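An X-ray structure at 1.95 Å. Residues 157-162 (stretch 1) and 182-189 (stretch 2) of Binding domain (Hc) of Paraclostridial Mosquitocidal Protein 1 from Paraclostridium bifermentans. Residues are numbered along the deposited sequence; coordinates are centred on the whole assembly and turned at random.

Stretch 1 (157-162) IDKYIS
Stretch 2 182-189: YINGDKID

Lys159 supplies most of stretch 1's share of the buried surface and makes three of the five residue contacts. Lys159 lies in an irregular segment and reaches across the two strands of a hairpin with a two-residue turn. The hairpin strands are 182-183 and 186-189. Ile183 to Asp186 form a type I' turn, closed by Ile183 N to Asp186 O and Asp186 N to Ile183 O, both 2.9 Å. Asn184 (phi/psi 51/44) and Gly185 (78/-1) occupy its corners; the positive phi of Gly185 favours glycine.

In register, Lys159 CA is 6.6 Å from Ile183 CA. The backbone of Lys159 is at -144/-25. Its CA-to-CB bond points sideways, but chi angles m, t, t, p bring its end to the hairpin. There Lys159 NZ donates to Asp186 OD2 at 2.7 Å, a hydrogen bond within a salt bridge. The CA-to-CB bond of Asp186 points toward stretch 1; chi1 is m and chi2 -30°. The lysine's methylenes suit the apolar neighbours: Lys159 CG is 3.9 Å from Ile183 CG2, and Lys159 CE is 3.6 Å from Ile188 CD1.

Water 1 accepts from Lys159 NZ at 3.0 Å and from Asn184 ND2 at 3.1 Å, bridging the stretches. Asn184 (chi1 m) also places ND2 3.2 Å from Asp158 O.

Buried Ile161 (m, m) meets buried Ile183 (m, t), CD1 to CD1, at 3.9 Å. The CA-to-CB bonds of Tyr160 and Tyr182 point away from the other stretch. The contact buries 271 Å² in total.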

# COMPACT_ATOMS: atom_id res chain seq x y z
N ILE A 157 -3.98 -8.11 -2.59
CA ILE A 157 -3.93 -7.35 -1.37
C ILE A 157 -2.48 -7.17 -0.89
O ILE A 157 -2.10 -6.04 -0.53
CB ILE A 157 -4.84 -7.99 -0.30
CG1 ILE A 157 -6.31 -7.75 -0.63
CG2 ILE A 157 -4.50 -7.47 1.08
CD1 ILE A 157 -6.67 -6.27 -0.70
N ASP A 158 -1.69 -8.25 -0.89
CA ASP A 158 -0.45 -8.23 -0.13
C ASP A 158 0.76 -7.85 -0.99
O ASP A 158 1.72 -7.33 -0.45
CB ASP A 158 -0.23 -9.55 0.64
CG ASP A 158 -0.21 -10.79 -0.23
OD1 ASP A 158 -0.58 -10.67 -1.41
OD2 ASP A 158 0.18 -11.86 0.28
N LYS A 159 0.74 -8.14 -2.31
CA LYS A 159 2.00 -8.00 -3.09
C LYS A 159 1.84 -7.51 -4.54
O LYS A 159 2.80 -6.95 -5.04
CB LYS A 159 2.78 -9.31 -3.04
CG LYS A 159 3.66 -9.41 -1.81
CD LYS A 159 4.53 -10.62 -1.75
CE LYS A 159 5.41 -10.60 -0.51
NZ LYS A 159 4.60 -10.80 0.72
N TYR A 160 0.70 -7.70 -5.20
CA TYR A 160 0.57 -7.36 -6.63
C TYR A 160 0.93 -5.88 -6.84
O TYR A 160 0.50 -5.02 -6.07
CB TYR A 160 -0.84 -7.70 -7.10
CG TYR A 160 -1.07 -7.57 -8.58
CD1 TYR A 160 -0.78 -8.62 -9.43
CD2 TYR A 160 -1.56 -6.40 -9.12
CE1 TYR A 160 -0.98 -8.51 -10.79
CE2 TYR A 160 -1.78 -6.27 -10.48
CZ TYR A 160 -1.48 -7.33 -11.32
OH TYR A 160 -1.69 -7.20 -12.66
N ILE A 161 1.70 -5.58 -7.89
CA ILE A 161 2.29 -4.23 -8.10
C ILE A 161 1.23 -3.23 -8.59
O ILE A 161 1.10 -2.14 -8.02
CB ILE A 161 3.50 -4.30 -9.04
CG1 ILE A 161 4.62 -5.19 -8.49
CG2 ILE A 161 4.02 -2.91 -9.40
CD1 ILE A 161 5.10 -4.82 -7.11
N SER A 162 0.52 -3.57 -9.68
CA SER A 162 -0.45 -2.67 -10.27
C SER A 162 -1.78 -2.77 -9.52
O SER A 162 -2.78 -3.27 -10.05
CB SER A 162 -0.61 -2.94 -11.75
OG SER A 162 0.62 -2.66 -12.41
N TYR A 182 12.79 -8.54 -3.33
CA TYR A 182 11.90 -8.56 -2.17
C TYR A 182 10.73 -7.60 -2.42
O TYR A 182 10.94 -6.54 -3.01
CB TYR A 182 12.64 -8.09 -0.91
CG TYR A 182 13.84 -8.90 -0.48
CD1 TYR A 182 15.08 -8.70 -1.05
CD2 TYR A 182 13.75 -9.82 0.56
CE1 TYR A 182 16.19 -9.43 -0.65
CE2 TYR A 182 14.85 -10.56 0.97
CZ TYR A 182 16.08 -10.38 0.36
OH TYR A 182 17.18 -11.09 0.74
N ILE A 183 9.52 -7.98 -1.99
CA ILE A 183 8.38 -7.05 -1.84
C ILE A 183 7.97 -7.08 -0.36
O ILE A 183 7.80 -8.17 0.20
CB ILE A 183 7.21 -7.40 -2.78
CG1 ILE A 183 7.63 -7.38 -4.25
CG2 ILE A 183 6.05 -6.44 -2.55
CD1 ILE A 183 6.63 -7.93 -5.22
N ASN A 184 7.86 -5.89 0.25
CA ASN A 184 7.46 -5.69 1.63
C ASN A 184 8.32 -6.57 2.54
O ASN A 184 7.83 -7.22 3.46
CB ASN A 184 5.95 -5.91 1.81
CG ASN A 184 5.11 -4.92 1.02
OD1 ASN A 184 5.58 -3.84 0.64
ND2 ASN A 184 3.87 -5.28 0.74
N GLY A 185 9.63 -6.60 2.27
CA GLY A 185 10.58 -7.28 3.13
C GLY A 185 10.59 -8.80 2.95
O GLY A 185 11.33 -9.47 3.64
N ASP A 186 9.74 -9.33 2.06
CA ASP A 186 9.69 -10.77 1.75
C ASP A 186 10.39 -11.07 0.41
O ASP A 186 10.06 -10.52 -0.63
CB ASP A 186 8.25 -11.27 1.65
CG ASP A 186 7.46 -11.21 2.95
OD1 ASP A 186 8.08 -11.34 4.02
OD2 ASP A 186 6.23 -11.05 2.86
N LYS A 187 11.31 -12.03 0.44
CA LYS A 187 12.00 -12.51 -0.74
C LYS A 187 11.01 -13.19 -1.69
O LYS A 187 10.23 -14.04 -1.28
CB LYS A 187 13.08 -13.49 -0.32
CG LYS A 187 13.98 -13.97 -1.44
CD LYS A 187 15.21 -14.66 -0.93
CE LYS A 187 14.90 -15.86 -0.07
NZ LYS A 187 16.11 -16.68 0.14
N ILE A 188 11.05 -12.76 -2.96
CA ILE A 188 10.12 -13.16 -4.01
C ILE A 188 10.82 -14.10 -4.99
O ILE A 188 10.25 -15.06 -5.46
CB ILE A 188 9.61 -11.91 -4.76
CG1 ILE A 188 8.88 -10.94 -3.84
CG2 ILE A 188 8.75 -12.28 -5.96
CD1 ILE A 188 7.78 -11.58 -3.04
N ASP A 189 12.03 -13.71 -5.39
CA ASP A 189 12.75 -14.41 -6.45
C ASP A 189 14.25 -14.12 -6.30
O ASP A 189 14.66 -13.16 -5.62
CB ASP A 189 12.24 -13.99 -7.83
CG ASP A 189 12.41 -15.05 -8.90
OD1 ASP A 189 13.04 -16.08 -8.62
OD2 ASP A 189 11.92 -14.82 -10.01
O HOH W 1 3.61 -8.19 1.73